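Local coordinates for protein carboxylic ester hydrolase (Aspergillus niger, PDB 7K4O) that probably hydrolyses galloyl ester bonds in tannins as a serine esterase of the tannase family, releasing gallic acid, at residues I78-A82 against V111-A116; L178-Y182 against M485-E490; I428-V434 against L451-L457. All blocks are in the same frame, centred on the assembly; numbering follows the deposited sequence.

Overall arrangement
All three contacts build on one mixed sheet of an alpha/beta-hydrolase-like fold. Contact 1 joins neighbouring strands 74-81 and 115-120; contact 2 lays helix 481-491 against strand 179-185; contact 3 packs helix 425-438 against strand 455-460, at the sheet's far edge. The centres of contact 1 and contact 2 lie about 14 Å apart, those of contact 2 and contact 3 about 19 Å, and those of contact 1 and contact 3 about 30 Å. Contact 1 closes first along the chain, and contact 3 is nested within the long loop closed by contact 2. Helix 481-491 bridges them: Ile486 meets Tyr113 of contact 1, while Trp488 packs on Glu453, Trp454 and Arg456 of contact 3. Strand 179-185 leads to Ser186 in the gallate pocket.

Contact 1: I78-A82 against V111-A116; sequences IWLPA and VMYGAA
Residues 78-81 are extended and lie on strand 74-81; they run past the turn 111-114 and the first residues of the strand that follows it, 115-120. Val111 to Gly114 form a type I turn closed by Gly114 N to Val111 O at 2.9 Å; Gly114, with phi/psi 67/29, is the C-prime residue of a Schellman motif ending helix 108-111. The nearest CA atoms pair Leu80 with Ala116 at 4.7 Å and Pro81 with Val111 at 5.7 Å.

Apolar contacts dominate. Val111 (chi1 t) directs CG2 to 3.7 Å from Trp79 CB, lying near the plane of the indole at its edge. Leu80 starts with its CA-to-CB bond away from the other segment, but its mt rotamer carries CD2 to 3.8 Å from Ala116 CB. The C-gamma exo ring of Pro81 packs on backbone, with Pro81 CG 3.8 Å from Gly114 C and 3.5 Å from Ala115 O.

Polar contact is slight: Ala116 CA makes a CA-H...O contact with Trp79 O at 3.5 Å. Trp79 NE1 bonds Glu77.

Pro81 can donate no backbone hydrogen bond. Within these two segments cohesion comes from apolar packing and that one CA-H...O contact, while Trp79 forms its backbone hydrogen bond with Ser117, one residue beyond 111-116, in the antiparallel pair of strands 74-81 and 115-120.

Contact 2: L178-Y182 against M485-E490; sequences LYAYY and MIDWVE
Strand 179-182 and helix 485-490 run in roughly opposite directions, their axes 10.3 Å apart at closest and crossing at 141°. The nearest CA pairs are Tyr179 with Glu490 (7.8 Å) and Tyr181 with Met485 (8.4 Å). Tyr179 and Tyr181, both chi1 m, point their CA-to-CB bonds toward the helix, whereas that of Ala180 points away. Tyr181 reaches the helix with its hydroxyl, Tyr181 OH donating to Glu490 OE2 at 2.7 Å; that carboxylate also forms a salt bridge with Arg89. The ring of Tyr181 sits among Met485, Ile486 and Val489, with Tyr181 CD1 3.7 Å from Met485 CG. Glu490 (chi1 m, chi2 t) lays its chain across Tyr179, placing Glu490 CG 3.6 Å from the ring centroid in a CH-pi contact, while Tyr179 CD1 touches Val489 CG1 at 3.7 Å. One water bridges Tyr179 OH and Glu490 O, 2.8 Å from each. A late helix covering the central parallel strands, here the one leading to the GxSxG motif, fits the alpha/beta-hydrolase fold.

Contact 3: I428-V434 against L451-L457; sequences IRYWESV and LNEWYRL
The large bump is Trp431, on helix 428-434, which drives its indole (chi1 t, chi2 100°) into a hollow lined by Leu451, Asn452, Tyr455 and Leu457. Leu451 CD2 lies over one face, 3.5 Å from the five-membered ring centroid in a CH-pi contact. Trp431 stacks edge-to-face (T-shaped) on Tyr455 (chi1 t), its five-membered ring and the Tyr455 ring having centroids 4.6 Å apart and planes at 65°, and Trp431 NE1 donates to Tyr455 O at 3.1 Å. Around this plug, Val434 CG1 wedges against Leu451 CD1 (3.8 Å), while Leu457 (tp) brings CD2 to 3.7 Å from Ile428 CA and 3.9 Å from Trp431 CB. Tyr430 CD2 meets Tyr455 OH at 3.5 Å; that hydroxyl bonds His413. Helix 428-434 and strand 455-457 are nearly antiparallel at 152°, axes 9.7 Å apart. Helices 425-438 and 444-452 link parallel neighbours 410-416 and 455-460 in a beta-alpha-beta crossover; Glu453, which binds zinc together with Glu449, lies between helix 444-452 and edge strand 455-460.

Contact 1: I78-A82 against V111-A116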
loop_
_atom_site.group_PDB
_atom_site.type_symbol
_atom_site.label_atom_id
_atom_site.label_comp_id
_atom_site.label_asym_id
_atom_site.label_seq_id
_atom_site.Cartn_x
_atom_site.Cartn_y
_atom_site.Cartn_z
ATOM N N ILE A 78 12.550 14.578 10.926
ATOM C CA ILE A 78 13.589 14.144 9.972
ATOM C C ILE A 78 14.721 13.549 10.813
ATOM O O ILE A 78 15.146 14.195 11.765
ATOM C CB ILE A 78 14.062 15.349 9.120
ATOM C CG1 ILE A 78 12.908 15.859 8.218
ATOM C CG2 ILE A 78 15.263 14.971 8.256
ATOM C CD1 ILE A 78 13.223 17.152 7.496
ATOM N N TRP A 79 15.136 12.365 10.449
ATOM C CA TRP A 79 16.308 11.726 11.089
ATOM C C TRP A 79 17.510 11.914 10.171
ATOM O O TRP A 79 17.471 11.421 9.044
ATOM C CB TRP A 79 16.038 10.284 11.371
ATOM C CG TRP A 79 14.963 10.002 12.380
ATOM C CD1 TRP A 79 14.142 10.888 13.028
ATOM C CD2 TRP A 79 14.592 8.699 12.834
ATOM N NE1 TRP A 79 13.281 10.200 13.856
ATOM C CE2 TRP A 79 13.500 8.858 13.723
ATOM C CE3 TRP A 79 15.031 7.415 12.544
ATOM C CZ2 TRP A 79 12.909 7.768 14.357
ATOM C CZ3 TRP A 79 14.432 6.328 13.147
ATOM C CH2 TRP A 79 13.369 6.506 14.041
ATOM N N LEU A 80 18.559 12.510 10.718
ATOM C CA LEU A 80 19.820 12.804 9.979
ATOM C C LEU A 80 20.916 11.839 10.391
ATOM O O LEU A 80 21.267 11.747 11.570
ATOM C CB LEU A 80 20.241 14.227 10.295
ATOM C CG LEU A 80 19.304 15.357 9.936
ATOM C CD1 LEU A 80 19.852 16.677 10.425
ATOM C CD2 LEU A 80 19.066 15.430 8.431
ATOM N N PRO A 81 21.456 11.054 9.460
ATOM C CA PRO A 81 22.652 10.264 9.768
ATOM C C PRO A 81 23.826 11.120 10.246
ATOM O O PRO A 81 23.954 12.301 9.972
ATOM C CB PRO A 81 23.043 9.621 8.431
ATOM C CG PRO A 81 21.745 9.687 7.590
ATOM C CD PRO A 81 20.979 10.892 8.063
ATOM N N ALA A 82 24.715 10.477 10.975
ATOM C CA ALA A 82 26.015 11.078 11.302
ATOM C C ALA A 82 26.672 11.479 9.972
ATOM O O ALA A 82 26.561 10.746 8.981
ATOM C CB ALA A 82 26.850 10.065 12.031
ATOM N N VAL A 111 17.827 5.799 7.288
ATOM C CA VAL A 111 19.058 6.141 8.059
ATOM C C VAL A 111 20.076 5.010 7.881
ATOM O O VAL A 111 21.272 5.306 7.697
ATOM C CB VAL A 111 18.738 6.375 9.528
ATOM C CG1 VAL A 111 20.007 6.475 10.362
ATOM C CG2 VAL A 111 17.872 7.602 9.694
ATOM N N MET A 112 19.629 3.769 7.833
ATOM C CA MET A 112 20.604 2.647 7.753
ATOM C C MET A 112 21.255 2.594 6.359
ATOM O O MET A 112 22.298 1.917 6.239
ATOM C CB MET A 112 19.982 1.313 8.117
ATOM C CG MET A 112 18.997 0.815 7.102
ATOM S SD MET A 112 18.335 -0.831 7.471
ATOM C CE MET A 112 17.556 -0.573 9.047
ATOM N N TYR A 113 20.718 3.279 5.343
ATOM C CA TYR A 113 21.353 3.420 4.005
ATOM C C TYR A 113 21.926 4.827 3.826
ATOM O O TYR A 113 22.157 5.254 2.689
ATOM C CB TYR A 113 20.355 3.018 2.921
ATOM C CG TYR A 113 20.073 1.555 2.915
ATOM C CD1 TYR A 113 20.996 0.622 2.448
ATOM C CD2 TYR A 113 18.939 1.055 3.516
ATOM C CE1 TYR A 113 20.742 -0.741 2.532
ATOM C CE2 TYR A 113 18.709 -0.305 3.647
ATOM C CZ TYR A 113 19.611 -1.224 3.145
ATOM O OH TYR A 113 19.393 -2.577 3.227
ATOM N N GLY A 114 22.203 5.545 4.909
ATOM C CA GLY A 114 22.817 6.874 4.863
ATOM C C GLY A 114 21.942 7.941 4.263
ATOM O O GLY A 114 22.469 8.937 3.717
ATOM N N ALA A 115 20.613 7.783 4.403
ATOM C CA ALA A 115 19.641 8.786 3.924
ATOM C C ALA A 115 19.097 9.588 5.082
ATOM O O ALA A 115 18.642 9.001 6.088
ATOM C CB ALA A 115 18.534 8.129 3.161
ATOM N N ALA A 116 19.091 10.904 4.917
ATOM C CA ALA A 116 18.205 11.790 5.684
ATOM C C ALA A 116 16.791 11.295 5.415
ATOM O O ALA A 116 16.438 11.110 4.247
ATOM C CB ALA A 116 18.447 13.241 5.329
#

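Contact 2: L178-Y182 against M485-E490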
loop_
_atom_site.group_PDB
_atom_site.type_symbol
_atom_site.label_atom_id
_atom_site.label_comp_id
_atom_site.label_asym_id
_atom_site.label_seq_id
_atom_site.Cartn_x
_atom_site.Cartn_y
_atom_site.Cartn_z
ATOM N N LEU A 178 21.831 14.767 -5.138
ATOM C CA LEU A 178 21.107 14.176 -3.973
ATOM C C LEU A 178 20.147 13.134 -4.541
ATOM O O LEU A 178 19.199 13.492 -5.262
ATOM C CB LEU A 178 20.361 15.268 -3.212
ATOM C CG LEU A 178 19.518 14.740 -2.040
ATOM C CD1 LEU A 178 20.380 14.104 -0.947
ATOM C CD2 LEU A 178 18.705 15.882 -1.492
ATOM N N TYR A 179 20.389 11.879 -4.281
ATOM C CA TYR A 179 19.474 10.803 -4.713
ATOM C C TYR A 179 18.295 10.757 -3.749
ATOM O O TYR A 179 18.475 10.580 -2.531
ATOM C CB TYR A 179 20.180 9.460 -4.774
ATOM C CG TYR A 179 21.203 9.356 -5.889
ATOM C CD1 TYR A 179 20.769 9.177 -7.187
ATOM C CD2 TYR A 179 22.548 9.519 -5.653
ATOM C CE1 TYR A 179 21.672 9.039 -8.230
ATOM C CE2 TYR A 179 23.471 9.379 -6.704
ATOM C CZ TYR A 179 23.016 9.173 -7.982
ATOM O OH TYR A 179 23.832 9.007 -9.087
ATOM N N ALA A 180 17.091 10.911 -4.274
ATOM C CA ALA A 180 15.885 11.051 -3.436
ATOM C C ALA A 180 14.955 9.876 -3.724
ATOM O O ALA A 180 14.704 9.534 -4.905
ATOM C CB ALA A 180 15.223 12.392 -3.719
ATOM N N TYR A 181 14.429 9.308 -2.646
ATOM C CA TYR A 181 13.629 8.071 -2.685
ATOM C C TYR A 181 12.367 8.242 -1.848
ATOM O O TYR A 181 12.289 9.109 -0.983
ATOM C CB TYR A 181 14.470 6.919 -2.147
ATOM C CG TYR A 181 15.760 6.678 -2.897
ATOM C CD1 TYR A 181 15.732 6.000 -4.089
ATOM C CD2 TYR A 181 16.984 7.147 -2.437
ATOM C CE1 TYR A 181 16.884 5.761 -4.819
ATOM C CE2 TYR A 181 18.142 6.912 -3.159
ATOM C CZ TYR A 181 18.096 6.181 -4.320
ATOM O OH TYR A 181 19.246 5.920 -5.010
ATOM N N TYR A 182 11.419 7.361 -2.106
ATOM C CA TYR A 182 10.215 7.159 -1.288
ATOM C C TYR A 182 10.106 5.670 -0.975
ATOM O O TYR A 182 10.400 4.822 -1.815
ATOM C CB TYR A 182 8.930 7.605 -2.007
ATOM C CG TYR A 182 7.706 7.375 -1.157
ATOM C CD1 TYR A 182 7.429 8.254 -0.139
ATOM C CD2 TYR A 182 6.900 6.253 -1.297
ATOM C CE1 TYR A 182 6.346 8.066 0.705
ATOM C CE2 TYR A 182 5.801 6.062 -0.473
ATOM C CZ TYR A 182 5.528 6.970 0.525
ATOM O OH TYR A 182 4.477 6.796 1.408
ATOM N N MET A 485 16.664 -0.649 -4.919
ATOM C CA MET A 485 16.374 0.645 -5.601
ATOM C C MET A 485 17.662 1.464 -5.710
ATOM O O MET A 485 17.915 2.019 -6.780
ATOM C CB MET A 485 15.268 1.404 -4.861
ATOM C CG MET A 485 14.903 2.675 -5.554
ATOM S SD MET A 485 14.373 2.544 -7.259
ATOM C CE MET A 485 12.625 2.174 -6.998
ATOM N N ILE A 486 18.436 1.548 -4.646
ATOM C CA ILE A 486 19.739 2.260 -4.721
ATOM C C ILE A 486 20.584 1.638 -5.828
ATOM O O ILE A 486 21.216 2.393 -6.608
ATOM C CB ILE A 486 20.445 2.229 -3.369
ATOM C CG1 ILE A 486 19.761 3.164 -2.373
ATOM C CG2 ILE A 486 21.915 2.588 -3.545
ATOM C CD1 ILE A 486 20.124 2.888 -0.967
ATOM N N ASP A 487 20.682 0.325 -5.843
ATOM C CA ASP A 487 21.512 -0.341 -6.873
ATOM C C ASP A 487 21.018 -0.005 -8.289
ATOM O O ASP A 487 21.829 0.197 -9.218
ATOM C CB ASP A 487 21.483 -1.827 -6.619
ATOM C CG ASP A 487 22.841 -2.500 -6.721
ATOM O OD1 ASP A 487 23.864 -1.794 -6.820
ATOM O OD2 ASP A 487 22.824 -3.746 -6.725
ATOM N N TRP A 488 19.710 0.055 -8.487
ATOM C CA TRP A 488 19.109 0.383 -9.784
ATOM C C TRP A 488 19.445 1.830 -10.129
ATOM O O TRP A 488 20.012 2.114 -11.210
ATOM C CB TRP A 488 17.620 0.116 -9.735
ATOM C CG TRP A 488 16.945 0.139 -11.062
ATOM C CD1 TRP A 488 17.508 0.140 -12.308
ATOM C CD2 TRP A 488 15.518 0.046 -11.269
ATOM N NE1 TRP A 488 16.538 0.061 -13.266
ATOM C CE2 TRP A 488 15.312 -0.014 -12.659
ATOM C CE3 TRP A 488 14.422 -0.021 -10.413
ATOM C CZ2 TRP A 488 14.035 -0.139 -13.219
ATOM C CZ3 TRP A 488 13.157 -0.131 -10.965
ATOM C CH2 TRP A 488 12.977 -0.175 -12.347
ATOM N N VAL A 489 19.063 2.758 -9.277
ATOM C CA VAL A 489 19.171 4.202 -9.569
ATOM C C VAL A 489 20.641 4.652 -9.619
ATOM O O VAL A 489 21.009 5.386 -10.555
ATOM C CB VAL A 489 18.370 4.998 -8.511
ATOM C CG1 VAL A 489 18.709 6.467 -8.627
ATOM C CG2 VAL A 489 16.877 4.766 -8.666
ATOM N N GLU A 490 21.447 4.238 -8.644
ATOM C CA GLU A 490 22.800 4.786 -8.488
ATOM C C GLU A 490 23.833 3.943 -9.235
ATOM O O GLU A 490 24.874 4.526 -9.613
ATOM C CB GLU A 490 23.200 4.926 -7.037
ATOM C CG GLU A 490 22.207 5.786 -6.247
ATOM C CD GLU A 490 22.599 6.079 -4.817
ATOM O OE1 GLU A 490 23.800 6.026 -4.457
ATOM O OE2 GLU A 490 21.690 6.346 -4.027
HETATM O O HOH W 1 25.794 7.040 -8.954
#

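Contact 3: I428-V434 against L451-L457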
loop_
_atom_site.group_PDB
_atom_site.type_symbol
_atom_site.label_atom_id
_atom_site.label_comp_id
_atom_site.label_asym_id
_atom_site.label_seq_id
_atom_site.Cartn_x
_atom_site.Cartn_y
_atom_site.Cartn_z
ATOM N N ILE A 428 -1.985 -4.719 -10.745
ATOM C CA ILE A 428 -1.815 -5.043 -12.173
ATOM C C ILE A 428 -2.575 -4.027 -13.006
ATOM O O ILE A 428 -2.071 -3.554 -14.041
ATOM C CB ILE A 428 -2.286 -6.493 -12.460
ATOM C CG1 ILE A 428 -1.271 -7.555 -12.025
ATOM C CG2 ILE A 428 -2.536 -6.621 -13.932
ATOM C CD1 ILE A 428 -1.069 -7.695 -10.585
ATOM N N ARG A 429 -3.805 -3.706 -12.608
ATOM C CA ARG A 429 -4.609 -2.803 -13.440
ATOM C C ARG A 429 -3.901 -1.466 -13.685
ATOM O O ARG A 429 -3.960 -0.929 -14.781
ATOM C CB ARG A 429 -5.999 -2.573 -12.844
ATOM C CG ARG A 429 -6.859 -1.794 -13.840
ATOM C CD ARG A 429 -8.279 -1.615 -13.300
ATOM N NE ARG A 429 -9.123 -0.954 -14.257
ATOM C CZ ARG A 429 -9.877 -1.575 -15.186
ATOM N NH1 ARG A 429 -9.926 -2.898 -15.252
ATOM N NH2 ARG A 429 -10.614 -0.867 -16.024
ATOM N N TYR A 430 -3.298 -0.900 -12.653
ATOM C CA TYR A 430 -2.652 0.423 -12.825
ATOM C C TYR A 430 -1.456 0.311 -13.763
ATOM O O TYR A 430 -1.276 1.192 -14.626
ATOM C CB TYR A 430 -2.248 1.022 -11.487
ATOM C CG TYR A 430 -1.655 2.393 -11.656
ATOM C CD1 TYR A 430 -2.417 3.466 -12.123
ATOM C CD2 TYR A 430 -0.298 2.622 -11.416
ATOM C CE1 TYR A 430 -1.860 4.723 -12.336
ATOM C CE2 TYR A 430 0.266 3.872 -11.589
ATOM C CZ TYR A 430 -0.508 4.920 -12.050
ATOM O OH TYR A 430 0.093 6.130 -12.241
ATOM N N TRP A 431 -0.638 -0.727 -13.590
ATOM C CA TRP A 431 0.527 -0.902 -14.488
ATOM C C TRP A 431 0.025 -1.023 -15.924
ATOM O O TRP A 431 0.581 -0.397 -16.856
ATOM C CB TRP A 431 1.347 -2.109 -14.031
ATOM C CG TRP A 431 2.587 -2.384 -14.821
ATOM C CD1 TRP A 431 3.866 -2.045 -14.461
ATOM C CD2 TRP A 431 2.688 -3.136 -16.045
ATOM N NE1 TRP A 431 4.761 -2.542 -15.378
ATOM C CE2 TRP A 431 4.066 -3.191 -16.373
ATOM C CE3 TRP A 431 1.775 -3.770 -16.902
ATOM C CZ2 TRP A 431 4.526 -3.864 -17.496
ATOM C CZ3 TRP A 431 2.243 -4.433 -18.011
ATOM C CH2 TRP A 431 3.599 -4.449 -18.312
ATOM N N GLU A 432 -1.070 -1.743 -16.140
ATOM C CA GLU A 432 -1.611 -1.857 -17.512
ATOM C C GLU A 432 -2.175 -0.531 -18.038
ATOM O O GLU A 432 -2.069 -0.273 -19.220
ATOM C CB GLU A 432 -2.700 -2.937 -17.541
ATOM C CG GLU A 432 -2.248 -4.356 -17.205
ATOM C CD GLU A 432 -1.366 -5.016 -18.252
ATOM O OE1 GLU A 432 -1.111 -4.387 -19.275
ATOM O OE2 GLU A 432 -0.969 -6.188 -18.011
ATOM N N SER A 433 -2.763 0.279 -17.162
ATOM C CA SER A 433 -3.289 1.621 -17.498
ATOM C C SER A 433 -2.128 2.466 -17.981
ATOM O O SER A 433 -2.238 3.151 -19.036
ATOM C CB SER A 433 -3.991 2.261 -16.325
ATOM O OG SER A 433 -5.228 1.576 -16.107
ATOM N N VAL A 434 -1.044 2.482 -17.210
ATOM C CA VAL A 434 0.144 3.289 -17.562
ATOM C C VAL A 434 0.710 2.803 -18.899
ATOM O O VAL A 434 1.007 3.635 -19.805
ATOM C CB VAL A 434 1.192 3.258 -16.439
ATOM C CG1 VAL A 434 2.457 3.992 -16.851
ATOM C CG2 VAL A 434 0.656 3.884 -15.178
ATOM N N LEU A 451 7.753 -0.119 -20.752
ATOM C CA LEU A 451 7.396 0.294 -19.371
ATOM C C LEU A 451 8.332 -0.358 -18.335
ATOM O O LEU A 451 8.728 0.288 -17.342
ATOM C CB LEU A 451 5.950 -0.080 -19.086
ATOM C CG LEU A 451 5.425 0.404 -17.721
ATOM C CD1 LEU A 451 5.589 1.905 -17.543
ATOM C CD2 LEU A 451 3.946 0.040 -17.580
ATOM N N ASN A 452 8.689 -1.621 -18.554
ATOM C CA ASN A 452 9.552 -2.423 -17.660
ATOM C C ASN A 452 10.994 -1.896 -17.640
ATOM O O ASN A 452 11.751 -2.329 -16.747
ATOM C CB ASN A 452 9.476 -3.927 -17.987
ATOM C CG ASN A 452 8.301 -4.590 -17.289
ATOM O OD1 ASN A 452 7.814 -4.080 -16.272
ATOM N ND2 ASN A 452 7.792 -5.708 -17.841
ATOM N N GLU A 453 11.338 -0.958 -18.476
ATOM C CA GLU A 453 12.655 -0.269 -18.324
ATOM C C GLU A 453 12.654 0.595 -17.045
ATOM O O GLU A 453 13.752 0.932 -16.549
ATOM C CB GLU A 453 12.918 0.660 -19.497
ATOM C CG GLU A 453 13.175 -0.029 -20.850
ATOM C CD GLU A 453 13.362 0.939 -22.002
ATOM O OE1 GLU A 453 13.454 0.487 -23.153
ATOM O OE2 GLU A 453 13.344 2.162 -21.771
ATOM N N TRP A 454 11.507 1.024 -16.526
ATOM C CA TRP A 454 11.500 2.028 -15.432
ATOM C C TRP A 454 10.392 1.812 -14.385
ATOM O O TRP A 454 10.472 2.396 -13.314
ATOM C CB TRP A 454 11.493 3.451 -16.007
ATOM C CG TRP A 454 10.282 3.745 -16.827
ATOM C CD1 TRP A 454 10.118 3.440 -18.143
ATOM C CD2 TRP A 454 9.047 4.365 -16.387
ATOM N NE1 TRP A 454 8.888 3.870 -18.589
ATOM C CE2 TRP A 454 8.198 4.406 -17.524
ATOM C CE3 TRP A 454 8.580 4.906 -15.184
ATOM C CZ2 TRP A 454 6.917 4.966 -17.493
ATOM C CZ3 TRP A 454 7.269 5.385 -15.155
ATOM C CH2 TRP A 454 6.486 5.429 -16.286
ATOM N N TYR A 455 9.374 1.010 -14.631
ATOM C CA TYR A 455 8.268 0.774 -13.669
ATOM C C TYR A 455 7.978 -0.726 -13.685
ATOM O O TYR A 455 7.418 -1.225 -14.643
ATOM C CB TYR A 455 7.017 1.598 -14.018
ATOM C CG TYR A 455 5.742 1.234 -13.287
ATOM C CD1 TYR A 455 5.748 0.499 -12.098
ATOM C CD2 TYR A 455 4.505 1.672 -13.768
ATOM C CE1 TYR A 455 4.552 0.153 -11.449
ATOM C CE2 TYR A 455 3.315 1.361 -13.114
ATOM C CZ TYR A 455 3.337 0.556 -11.983
ATOM O OH TYR A 455 2.178 0.205 -11.363
ATOM N N ARG A 456 8.451 -1.412 -12.664
ATOM C CA ARG A 456 8.380 -2.872 -12.529
ATOM C C ARG A 456 7.477 -3.221 -11.363
ATOM O O ARG A 456 7.511 -2.577 -10.315
ATOM C CB ARG A 456 9.796 -3.462 -12.408
ATOM C CG ARG A 456 10.652 -3.153 -13.623
ATOM C CD ARG A 456 12.119 -3.589 -13.497
ATOM N NE ARG A 456 12.181 -5.028 -13.601
ATOM C CZ ARG A 456 12.152 -5.718 -14.742
ATOM N NH1 ARG A 456 12.109 -5.118 -15.919
ATOM N NH2 ARG A 456 12.220 -7.035 -14.685
ATOM N N LEU A 457 6.682 -4.270 -11.578
ATOM C CA LEU A 457 5.637 -4.729 -10.665
ATOM C C LEU A 457 5.868 -6.204 -10.324
ATOM O O LEU A 457 6.099 -7.021 -11.258
ATOM C CB LEU A 457 4.281 -4.542 -11.361
ATOM C CG LEU A 457 3.091 -5.179 -10.662
ATOM C CD1 LEU A 457 2.823 -4.572 -9.283
ATOM C CD2 LEU A 457 1.871 -5.050 -11.566
#